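PDB 1VPY: PROTEIN (hypothetical protein EF0366) from Enterococcus faecalis, which is of unknown function but adopts a TIM-barrel fold of eight parallel strands, as a member of the DUF72 family. Local coordinates for residues K163-L166 with Q167-E171; I149-N153 with N154-Q158; K65-P68 with E69-F73. All coordinates share one frame; numbering follows the deposited sequence.

Contact 1 (K163-L166 with Q167-E171); sequences KQML and QFMKE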
ATOM      1  N   LYS A 163     -18.577 -10.159  -2.751  1.00 45.56           N
ATOM      2  CA  LYS A 163     -19.089  -9.172  -3.692  1.00 45.65           C
ATOM      3  C   LYS A 163     -19.560  -7.880  -3.030  1.00 45.61           C
ATOM      4  O   LYS A 163     -19.351  -6.805  -3.583  1.00 45.51           O
ATOM      5  CB  LYS A 163     -20.167  -9.785  -4.588  1.00 45.81           C
ATOM      6  CG  LYS A 163     -19.584 -10.749  -5.612  1.00 46.39           C
ATOM      7  CD  LYS A 163     -20.648 -11.459  -6.433  1.00 47.14           C
ATOM      8  CE  LYS A 163     -19.992 -12.353  -7.479  1.00 47.35           C
ATOM      9  NZ  LYS A 163     -20.981 -12.933  -8.425  1.00 47.50           N
ATOM     10  N   GLN A 164     -20.173  -7.984  -1.849  1.00 45.81           N
ATOM     11  CA  GLN A 164     -20.555  -6.797  -1.066  1.00 45.99           C
ATOM     12  C   GLN A 164     -19.302  -6.117  -0.562  1.00 45.97           C
ATOM     13  O   GLN A 164     -19.249  -4.893  -0.450  1.00 46.08           O
ATOM     14  CB  GLN A 164     -21.432  -7.144   0.143  1.00 46.06           C
ATOM     15  CG  GLN A 164     -22.726  -7.857  -0.173  1.00 46.55           C
ATOM     16  CD  GLN A 164     -22.576  -9.360  -0.105  1.00 47.41           C
ATOM     17  OE1 GLN A 164     -21.763  -9.954  -0.824  1.00 48.07           O
ATOM     18  NE2 GLN A 164     -23.359  -9.990   0.763  1.00 47.39           N
HETATM   19  N   MSE A 165     -18.303  -6.936  -0.245  1.00 45.85           N
HETATM   20  CA  MSE A 165     -17.013  -6.469   0.210  1.00 45.76           C
HETATM   21  C   MSE A 165     -16.420  -5.522  -0.839  1.00 45.63           C
HETATM   22  O   MSE A 165     -16.091  -4.374  -0.523  1.00 45.52           O
HETATM   23  CB  MSE A 165     -16.101  -7.673   0.476  1.00 45.84           C
HETATM   24  CG  MSE A 165     -14.818  -7.363   1.227  1.00 46.93           C
HETATM   25 SE   MSE A 165     -13.405  -6.572   0.085  1.00 49.55          SE
HETATM   26  CE  MSE A 165     -12.872  -8.175  -0.976  1.00 48.21           C
ATOM     27  N   LEU A 166     -16.311  -5.998  -2.081  1.00 45.38           N
ATOM     28  CA  LEU A 166     -15.802  -5.183  -3.182  1.00 45.23           C
ATOM     29  C   LEU A 166     -16.682  -3.962  -3.413  1.00 45.19           C
ATOM     30  O   LEU A 166     -16.175  -2.871  -3.674  1.00 45.29           O
ATOM     31  CB  LEU A 166     -15.703  -6.002  -4.473  1.00 45.32           C
ATOM     32  CG  LEU A 166     -14.676  -7.133  -4.589  1.00 45.20           C
ATOM     33  CD1 LEU A 166     -14.919  -7.926  -5.868  1.00 45.22           C
ATOM     34  CD2 LEU A 166     -13.249  -6.609  -4.550  1.00 44.72           C
ATOM     35  N   GLN A 167     -17.998  -4.156  -3.304  1.00 45.05           N
ATOM     36  CA  GLN A 167     -18.974  -3.072  -3.439  1.00 45.02           C
ATOM     37  C   GLN A 167     -18.805  -2.012  -2.349  1.00 44.74           C
ATOM     38  O   GLN A 167     -18.887  -0.812  -2.622  1.00 44.62           O
ATOM     39  CB  GLN A 167     -20.407  -3.628  -3.442  1.00 45.14           C
ATOM     40  CG  GLN A 167     -21.491  -2.641  -3.897  1.00 45.85           C
ATOM     41  CD  GLN A 167     -21.281  -2.102  -5.316  1.00 47.16           C
ATOM     42  OE1 GLN A 167     -20.593  -2.714  -6.144  1.00 47.40           O
ATOM     43  NE2 GLN A 167     -21.879  -0.946  -5.600  1.00 47.18           N
ATOM     44  N   PHE A 168     -18.564  -2.464  -1.122  1.00 44.55           N
ATOM     45  CA  PHE A 168     -18.286  -1.574   0.000  1.00 44.40           C
ATOM     46  C   PHE A 168     -17.021  -0.752  -0.243  1.00 44.51           C
ATOM     47  O   PHE A 168     -16.972   0.428   0.104  1.00 44.68           O
ATOM     48  CB  PHE A 168     -18.169  -2.370   1.305  1.00 44.29           C
ATOM     49  CG  PHE A 168     -17.759  -1.541   2.491  1.00 44.06           C
ATOM     50  CD1 PHE A 168     -18.713  -0.852   3.237  1.00 43.89           C
ATOM     51  CD2 PHE A 168     -16.420  -1.450   2.863  1.00 43.52           C
ATOM     52  CE1 PHE A 168     -18.340  -0.083   4.337  1.00 43.72           C
ATOM     53  CE2 PHE A 168     -16.037  -0.684   3.958  1.00 43.81           C
ATOM     54  CZ  PHE A 168     -17.001   0.001   4.699  1.00 43.92           C
HETATM   55  N   MSE A 169     -16.004  -1.375  -0.835  1.00 44.48           N
HETATM   56  CA  MSE A 169     -14.766  -0.674  -1.166  1.00 44.49           C
HETATM   57  C   MSE A 169     -14.999   0.335  -2.285  1.00 43.95           C
HETATM   58  O   MSE A 169     -14.529   1.466  -2.208  1.00 43.83           O
HETATM   59  CB  MSE A 169     -13.664  -1.661  -1.555  1.00 45.28           C
HETATM   60  CG  MSE A 169     -13.306  -2.679  -0.472  1.00 46.60           C
HETATM   61 SE   MSE A 169     -12.375  -1.930   1.092  1.00 52.31          SE
HETATM   62  CE  MSE A 169     -12.380  -3.513   2.285  1.00 48.65           C
ATOM     63  N   LYS A 170     -15.729  -0.083  -3.318  1.00 43.54           N
ATOM     64  CA  LYS A 170     -16.137   0.816  -4.400  1.00 43.11           C
ATOM     65  C   LYS A 170     -16.936   2.016  -3.889  1.00 42.78           C
ATOM     66  O   LYS A 170     -16.590   3.158  -4.192  1.00 42.90           O
ATOM     67  CB  LYS A 170     -16.951   0.080  -5.467  1.00 43.09           C
ATOM     68  CG  LYS A 170     -16.220  -0.173  -6.764  1.00 42.85           C
ATOM     69  CD  LYS A 170     -17.093   0.200  -7.950  1.00 42.63           C
ATOM     70  CE  LYS A 170     -16.524  -0.326  -9.262  1.00 42.15           C
ATOM     71  NZ  LYS A 170     -16.803  -1.776  -9.419  1.00 41.54           N
ATOM     72  N   GLU A 171     -17.990   1.753  -3.115  1.00 42.11           N
ATOM     73  CA  GLU A 171     -18.841   2.810  -2.554  1.00 41.64           C
ATOM     74  C   GLU A 171     -18.070   3.856  -1.760  1.00 41.18           C
ATOM     75  O   GLU A 171     -18.434   5.027  -1.767  1.00 41.24           O
ATOM     76  CB  GLU A 171     -19.938   2.222  -1.670  1.00 41.67           C
ATOM     77  CG  GLU A 171     -21.171   1.755  -2.424  1.00 42.45           C
ATOM     78  CD  GLU A 171     -22.037   0.811  -1.601  1.00 43.49           C
ATOM     79  OE1 GLU A 171     -21.683   0.536  -0.429  1.00 42.82           O
ATOM     80  OE2 GLU A 171     -23.070   0.337  -2.133  1.00 43.91           O
TER

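Contact 2 (I149-N153 with N154-Q158); sequences IELRN and NSWYQ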
ATOM      1  N   ILE A 149      -6.533   0.378   1.046  1.00 36.19           N
ATOM      2  CA  ILE A 149      -6.813  -0.532   2.159  1.00 35.94           C
ATOM      3  C   ILE A 149      -6.179  -1.885   1.844  1.00 36.18           C
ATOM      4  O   ILE A 149      -6.346  -2.412   0.740  1.00 36.32           O
ATOM      5  CB  ILE A 149      -8.355  -0.712   2.358  1.00 35.72           C
ATOM      6  CG1 ILE A 149      -9.045   0.609   2.750  1.00 35.05           C
ATOM      7  CG2 ILE A 149      -8.674  -1.859   3.308  1.00 35.45           C
ATOM      8  CD1 ILE A 149      -8.814   1.080   4.177  1.00 34.90           C
ATOM      9  N   GLU A 150      -5.440  -2.432   2.805  1.00 36.50           N
ATOM     10  CA  GLU A 150      -4.926  -3.801   2.703  1.00 36.58           C
ATOM     11  C   GLU A 150      -5.412  -4.689   3.846  1.00 36.40           C
ATOM     12  O   GLU A 150      -5.414  -4.261   4.996  1.00 36.47           O
ATOM     13  CB  GLU A 150      -3.404  -3.817   2.663  1.00 36.46           C
ATOM     14  CG  GLU A 150      -2.864  -5.157   2.234  1.00 36.92           C
ATOM     15  CD  GLU A 150      -1.366  -5.254   2.339  1.00 37.68           C
ATOM     16  OE1 GLU A 150      -0.663  -4.312   1.906  1.00 36.84           O
ATOM     17  OE2 GLU A 150      -0.895  -6.294   2.846  1.00 37.19           O
ATOM     18  N   LEU A 151      -5.797  -5.924   3.514  1.00 36.45           N
ATOM     19  CA  LEU A 151      -6.288  -6.912   4.492  1.00 36.39           C
ATOM     20  C   LEU A 151      -5.422  -8.185   4.506  1.00 36.87           C
ATOM     21  O   LEU A 151      -4.849  -8.555   3.475  1.00 36.48           O
ATOM     22  CB  LEU A 151      -7.743  -7.287   4.179  1.00 36.11           C
ATOM     23  CG  LEU A 151      -8.730  -6.198   3.736  1.00 35.30           C
ATOM     24  CD1 LEU A 151      -9.867  -6.794   2.937  1.00 33.80           C
ATOM     25  CD2 LEU A 151      -9.261  -5.397   4.908  1.00 34.21           C
ATOM     26  N   ARG A 152      -5.331  -8.839   5.673  1.00 37.42           N
ATOM     27  CA  ARG A 152      -4.602 -10.118   5.832  1.00 38.02           C
ATOM     28  C   ARG A 152      -5.502 -11.237   6.331  1.00 38.28           C
ATOM     29  O   ARG A 152      -5.019 -12.208   6.921  1.00 38.49           O
ATOM     30  CB  ARG A 152      -3.421 -10.003   6.810  1.00 38.07           C
ATOM     31  CG  ARG A 152      -2.270  -9.147   6.351  1.00 39.33           C
ATOM     32  CD  ARG A 152      -0.916  -9.739   6.731  1.00 40.40           C
ATOM     33  NE  ARG A 152       0.160  -8.744   6.651  1.00 41.76           N
ATOM     34  CZ  ARG A 152       0.509  -8.087   5.544  1.00 43.54           C
ATOM     35  NH1 ARG A 152      -0.133  -8.300   4.405  1.00 44.58           N
ATOM     36  NH2 ARG A 152       1.499  -7.199   5.570  1.00 44.67           N
ATOM     37  N   ASN A 153      -6.804 -11.105   6.106  1.00 38.59           N
ATOM     38  CA  ASN A 153      -7.768 -12.110   6.557  1.00 38.79           C
ATOM     39  C   ASN A 153      -8.686 -12.545   5.421  1.00 39.07           C
ATOM     40  O   ASN A 153      -9.323 -11.711   4.776  1.00 39.03           O
ATOM     41  CB  ASN A 153      -8.580 -11.570   7.736  1.00 38.60           C
ATOM     42  CG  ASN A 153      -9.482 -12.610   8.342  1.00 38.79           C
ATOM     43  OD1 ASN A 153     -10.502 -12.980   7.761  1.00 39.01           O
ATOM     44  ND2 ASN A 153      -9.120 -13.087   9.525  1.00 38.85           N
ATOM     45  N   ASN A 154      -8.764 -13.851   5.190  1.00 39.63           N
ATOM     46  CA  ASN A 154      -9.482 -14.383   4.030  1.00 40.27           C
ATOM     47  C   ASN A 154     -11.013 -14.377   4.123  1.00 40.61           C
ATOM     48  O   ASN A 154     -11.682 -14.657   3.125  1.00 40.80           O
ATOM     49  CB  ASN A 154      -8.992 -15.791   3.685  1.00 40.23           C
ATOM     50  CG  ASN A 154      -9.706 -16.863   4.485  1.00 41.04           C
ATOM     51  OD1 ASN A 154     -10.532 -17.603   3.950  1.00 42.06           O
ATOM     52  ND2 ASN A 154      -9.408 -16.937   5.778  1.00 41.35           N
ATOM     53  N   SER A 155     -11.568 -14.071   5.297  1.00 41.00           N
ATOM     54  CA  SER A 155     -13.030 -14.059   5.463  1.00 41.38           C
ATOM     55  C   SER A 155     -13.670 -12.940   4.642  1.00 41.64           C
ATOM     56  O   SER A 155     -14.790 -13.089   4.154  1.00 41.77           O
ATOM     57  CB  SER A 155     -13.449 -13.972   6.939  1.00 41.29           C
ATOM     58  OG  SER A 155     -13.218 -12.680   7.481  1.00 41.10           O
ATOM     59  N   TRP A 156     -12.941 -11.832   4.496  1.00 42.06           N
ATOM     60  CA  TRP A 156     -13.292 -10.751   3.568  1.00 42.53           C
ATOM     61  C   TRP A 156     -13.434 -11.253   2.129  1.00 42.69           C
ATOM     62  O   TRP A 156     -14.149 -10.651   1.327  1.00 42.77           O
ATOM     63  CB  TRP A 156     -12.212  -9.667   3.570  1.00 42.67           C
ATOM     64  CG  TRP A 156     -12.016  -8.944   4.869  1.00 43.23           C
ATOM     65  CD1 TRP A 156     -10.965  -9.082   5.733  1.00 43.57           C
ATOM     66  CD2 TRP A 156     -12.875  -7.949   5.442  1.00 43.63           C
ATOM     67  NE1 TRP A 156     -11.121  -8.243   6.809  1.00 43.88           N
ATOM     68  CE2 TRP A 156     -12.287  -7.539   6.659  1.00 43.70           C
ATOM     69  CE3 TRP A 156     -14.088  -7.368   5.050  1.00 44.00           C
ATOM     70  CZ2 TRP A 156     -12.867  -6.570   7.483  1.00 43.31           C
ATOM     71  CZ3 TRP A 156     -14.667  -6.410   5.875  1.00 43.63           C
ATOM     72  CH2 TRP A 156     -14.054  -6.021   7.076  1.00 43.33           C
ATOM     73  N   TYR A 157     -12.737 -12.344   1.813  1.00 42.88           N
ATOM     74  CA  TYR A 157     -12.660 -12.869   0.453  1.00 43.05           C
ATOM     75  C   TYR A 157     -13.509 -14.115   0.209  1.00 43.34           C
ATOM     76  O   TYR A 157     -13.600 -14.582  -0.931  1.00 43.38           O
ATOM     77  CB  TYR A 157     -11.205 -13.158   0.091  1.00 42.98           C
ATOM     78  CG  TYR A 157     -10.349 -11.917  -0.020  1.00 42.93           C
ATOM     79  CD1 TYR A 157     -10.238 -11.229  -1.230  1.00 42.65           C
ATOM     80  CD2 TYR A 157      -9.648 -11.432   1.082  1.00 42.95           C
ATOM     81  CE1 TYR A 157      -9.445 -10.088  -1.340  1.00 42.96           C
ATOM     82  CE2 TYR A 157      -8.854 -10.290   0.985  1.00 42.88           C
ATOM     83  CZ  TYR A 157      -8.755  -9.625  -0.230  1.00 42.89           C
ATOM     84  OH  TYR A 157      -7.968  -8.500  -0.325  1.00 42.74           O
ATOM     85  N   GLN A 158     -14.123 -14.644   1.272  1.00 43.57           N
ATOM     86  CA  GLN A 158     -14.964 -15.839   1.189  1.00 43.76           C
ATOM     87  C   GLN A 158     -16.075 -15.654   0.154  1.00 44.10           C
ATOM     88  O   GLN A 158     -16.691 -14.589   0.097  1.00 43.99           O
ATOM     89  CB  GLN A 158     -15.559 -16.194   2.560  1.00 43.78           C
ATOM     90  CG  GLN A 158     -14.650 -17.052   3.434  1.00 43.57           C
TER
HETATM   91  O   HOH W   1      -6.043  -6.391   0.400  1.00 30.55           O

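Contact 3 (K65-P68 with E69-F73); sequences KAVP and ENFRF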
ATOM      1  N   LYS A  65      10.228  17.961  -0.731  1.00 36.06           N
ATOM      2  CA  LYS A  65      11.187  18.772  -1.488  1.00 36.09           C
ATOM      3  C   LYS A  65      12.291  17.950  -2.181  1.00 36.22           C
ATOM      4  O   LYS A  65      12.846  18.379  -3.201  1.00 36.14           O
ATOM      5  CB  LYS A  65      11.815  19.837  -0.579  1.00 35.99           C
ATOM      6  CG  LYS A  65      10.828  20.863  -0.032  1.00 35.77           C
ATOM      7  N   ALA A  66      12.585  16.768  -1.638  1.00 36.25           N
ATOM      8  CA  ALA A  66      13.739  15.962  -2.060  1.00 36.30           C
ATOM      9  C   ALA A  66      13.507  15.121  -3.313  1.00 36.27           C
ATOM     10  O   ALA A  66      14.452  14.546  -3.866  1.00 36.27           O
ATOM     11  CB  ALA A  66      14.192  15.068  -0.921  1.00 36.38           C
ATOM     12  N   VAL A  67      12.254  15.048  -3.751  1.00 36.27           N
ATOM     13  CA  VAL A  67      11.870  14.218  -4.895  1.00 36.20           C
ATOM     14  C   VAL A  67      11.414  15.072  -6.104  1.00 36.43           C
ATOM     15  O   VAL A  67      11.014  16.227  -5.925  1.00 36.40           O
ATOM     16  CB  VAL A  67      10.792  13.183  -4.484  1.00 36.01           C
ATOM     17  CG1 VAL A  67      11.315  12.287  -3.371  1.00 35.72           C
ATOM     18  CG2 VAL A  67       9.515  13.873  -4.054  1.00 35.33           C
ATOM     19  N   PRO A  68      11.487  14.514  -7.338  1.00 36.53           N
ATOM     20  CA  PRO A  68      11.027  15.225  -8.541  1.00 36.49           C
ATOM     21  C   PRO A  68       9.550  15.634  -8.498  1.00 36.67           C
ATOM     22  O   PRO A  68       8.777  15.122  -7.676  1.00 36.69           O
ATOM     23  CB  PRO A  68      11.244  14.196  -9.659  1.00 36.26           C
ATOM     24  CG  PRO A  68      12.310  13.317  -9.153  1.00 36.34           C
ATOM     25  CD  PRO A  68      12.024  13.184  -7.686  1.00 36.61           C
ATOM     26  N   GLU A  69       9.176  16.544  -9.397  1.00 36.83           N
ATOM     27  CA  GLU A  69       7.822  17.106  -9.455  1.00 36.86           C
ATOM     28  C   GLU A  69       6.691  16.065  -9.490  1.00 36.74           C
ATOM     29  O   GLU A  69       5.609  16.321  -8.978  1.00 36.83           O
ATOM     30  CB  GLU A  69       7.692  18.093 -10.630  1.00 36.70           C
ATOM     31  CG  GLU A  69       8.003  17.498 -12.008  1.00 36.58           C
ATOM     32  CD  GLU A  69       8.091  18.552 -13.117  1.00 36.89           C
ATOM     33  OE1 GLU A  69       8.577  19.681 -12.854  1.00 36.10           O
ATOM     34  OE2 GLU A  69       7.680  18.239 -14.260  1.00 35.92           O
ATOM     35  N   ASN A  70       6.932  14.904 -10.090  1.00 36.71           N
ATOM     36  CA  ASN A  70       5.885  13.891 -10.169  1.00 37.23           C
ATOM     37  C   ASN A  70       6.329  12.496  -9.723  1.00 37.15           C
ATOM     38  O   ASN A  70       6.045  11.484 -10.376  1.00 36.98           O
ATOM     39  CB  ASN A  70       5.201  13.888 -11.543  1.00 37.59           C
ATOM     40  CG  ASN A  70       6.181  13.771 -12.679  1.00 38.59           C
ATOM     41  OD1 ASN A  70       6.966  12.819 -12.735  1.00 39.97           O
ATOM     42  ND2 ASN A  70       6.148  14.741 -13.599  1.00 39.01           N
ATOM     43  N   PHE A  71       7.032  12.476  -8.595  1.00 36.93           N
ATOM     44  CA  PHE A  71       7.325  11.272  -7.850  1.00 36.71           C
ATOM     45  C   PHE A  71       6.138  11.040  -6.919  1.00 36.78           C
ATOM     46  O   PHE A  71       5.507  11.993  -6.466  1.00 36.99           O
ATOM     47  CB  PHE A  71       8.603  11.513  -7.045  1.00 36.73           C
ATOM     48  CG  PHE A  71       8.987  10.381  -6.137  1.00 35.95           C
ATOM     49  CD1 PHE A  71       9.825   9.370  -6.588  1.00 35.33           C
ATOM     50  CD2 PHE A  71       8.531  10.339  -4.822  1.00 36.13           C
ATOM     51  CE1 PHE A  71      10.185   8.313  -5.743  1.00 36.07           C
ATOM     52  CE2 PHE A  71       8.883   9.286  -3.972  1.00 35.72           C
ATOM     53  CZ  PHE A  71       9.713   8.275  -4.437  1.00 35.83           C
ATOM     54  N   ARG A  72       5.810   9.786  -6.640  1.00 36.81           N
ATOM     55  CA  ARG A  72       4.685   9.516  -5.750  1.00 36.85           C
ATOM     56  C   ARG A  72       5.081   8.750  -4.502  1.00 37.03           C
ATOM     57  O   ARG A  72       6.022   7.956  -4.520  1.00 36.99           O
ATOM     58  CB  ARG A  72       3.543   8.814  -6.488  1.00 36.81           C
ATOM     59  CG  ARG A  72       2.970   9.629  -7.651  1.00 37.36           C
ATOM     60  CD  ARG A  72       2.216  10.881  -7.204  1.00 37.20           C
ATOM     61  NE  ARG A  72       1.753  11.641  -8.362  1.00 36.96           N
ATOM     62  CZ  ARG A  72       2.283  12.788  -8.778  1.00 36.58           C
ATOM     63  NH1 ARG A  72       3.293  13.347  -8.126  1.00 36.65           N
ATOM     64  NH2 ARG A  72       1.792  13.385  -9.849  1.00 36.95           N
ATOM     65  N   PHE A  73       4.345   9.011  -3.422  1.00 37.16           N
ATOM     66  CA  PHE A  73       4.569   8.371  -2.138  1.00 37.12           C
ATOM     67  C   PHE A  73       3.361   7.545  -1.767  1.00 37.48           C
ATOM     68  O   PHE A  73       2.229   8.022  -1.852  1.00 37.65           O
ATOM     69  CB  PHE A  73       4.735   9.420  -1.037  1.00 36.70           C
ATOM     70  CG  PHE A  73       5.994  10.225  -1.124  1.00 36.37           C
ATOM     71  CD1 PHE A  73       6.053  11.367  -1.917  1.00 36.32           C
ATOM     72  CD2 PHE A  73       7.110   9.872  -0.373  1.00 35.17           C
ATOM     73  CE1 PHE A  73       7.211  12.129  -1.978  1.00 35.85           C
ATOM     74  CE2 PHE A  73       8.267  10.627  -0.421  1.00 34.31           C
ATOM     75  CZ  PHE A  73       8.322  11.758  -1.230  1.00 35.73           C
TER

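Contact 1 (K163-L166 with Q167-E171)
Met165 and Met169, both selenomethionines, lie one turn apart on helix 162-171, and SE of Met165 lies alongside the Met169 chain, 3.9 Å from both CG and CE of Met169. The two chains cross obliquely; Met165 sends CG to the position opposite its backbone N (chi1 -168°) and then bends twice, whereas Met169 has CG opposite its carbonyl carbon (chi1 -59°). Together with Leu166 they form the buried side of the helix, and all three rest on Leu176 of strand 175-180. Phe168, further round, turns its ring to Val132 and Leu135 of helix 129-141.

The opposite character prevails at Lys163, Gln164, Gln167 and Lys170, which are exposed to solvent. Side-chain ends do little across the contact here: CB of Gln167 sits 3.4 Å from O of Lys163, but the amide end of Gln167 leads away from 163-166, as does the amino end of Lys163 from 167-171.

Four successive i to i+4 backbone bonds join the turns, from Gln167 N to Lys163 O (3.0 Å) through to Lys170 N to Leu166 O (2.8 Å). An amphipathic helix of this kind is the connecting element of a beta-alpha-beta unit, here running between strands 147-150 and 175-180 on the outside of the TIM barrel.

Contact 2 (I149-N153 with N154-Q158)
An Asx turn follows the C-terminal end of barrel strand 147-150, formed where the Asn153 side chain folds over the backbone of Ser155. Asn153 OD1 takes two bonds from the same residue, one from Ser155 N at 2.9 Å and one from Ser155 OG at 2.7 Å. The two donors reach the carboxamide oxygen from opposite faces of its plane, which limits rotation of the group. Its placement follows from chi1 of -174°, with CG opposite the backbone N. The amide is gripped at its other end too, since Asn153 ND2 donates to Gly123 O, and Ser155 OG is bonded to Cys127 N.

This turn lies in the loop that leads from the strand to helix 162-171, on the side of the barrel where TIM-barrel enzymes carry their active sites; no such role is established here. Leu151 and Trp156 make the apolar part of the contact and meet at about a right angle: CD1 of Leu151 makes a CH-pi contact over the five-membered ring of Trp156, 3.9 Å from its centroid, and CD2 lies over the same face nearer the rim. The indole is tied down by its NE1, which bonds to Phe125 O. At its edge, CD1 of Trp156 comes within 3.2 Å of Asn153 O, an oxygen that also lies in the ring plane of Tyr157, 3.7 Å from CD2. A water 2.9 Å from OH of Tyr157 links this hydroxyl to Leu151 N, just past the end of the strand, from which it accepts a bond.

Contact 3 (K65-P68 with E69-F73)
Chi1 of 176° carries the ring of Phe71 to the position opposite its backbone N, where it meets Val67, whose chi1 of -59° places CG1 opposite the carbonyl carbon. The two residues belong to the tight loop that enters strand 72-76 of the TIM barrel after helix 57-65, at the N-terminal end of the strand. Their side chains approach at about a right angle. CG1 of Val67 lies over one face of the Phe71 ring, in a CH-pi contact 4.0 Å from the centroid and offset toward the rim, while CB of Val67 comes within 3.6 Å of CD2 of Phe71.

The loop is a beta turn through Glu69 and Asn70, closed by a weak bond of 3.3 Å from Phe71 N to Pro68 O. CD of Pro68 packs 3.9 Å from CB of Phe71, on the aliphatic stem of the aromatic side chain. Glu69 points outward from this turn and is exposed, as is Asn70. Lys113 NZ bonds to Val67 O and, weakly, to Pro68 O.

On its buried side the loop is covered by helix 35-41, with Leu35 and Ala39 against Val67 and Tyr38 against Phe71. Phe73, two residues further on and within the strand, approaches Val67 from the opposite direction, and its ring takes CE2 of Phe71 over the centre of one face. Val67 instead reaches the rim of that ring, where CG2 lies near the ring plane, 3.6 Å from CE1 of Phe73.

From the N terminus, contact 3 comes first, turning the chain from helix 57-65 into strand 72-76. Contact 2 follows at the exit of strand 147-150, and contact 1 lies on helix 162-171, the next regular helix. The three are in series, so none nests within or crosses another. Contacts 1 and 2 belong to the same beta-alpha-beta unit and touch: Met165 CG is 3.4 Å from Trp156 O, its CE packs on the Tyr157 ring, and Met169 CE meets Leu151 and Ile149, so the loop packs against its helix. Contact 3 reaches the same sheet across the chain's centre, its centre about 31 Å from that of contact 2 and 32 Å from that of contact 1.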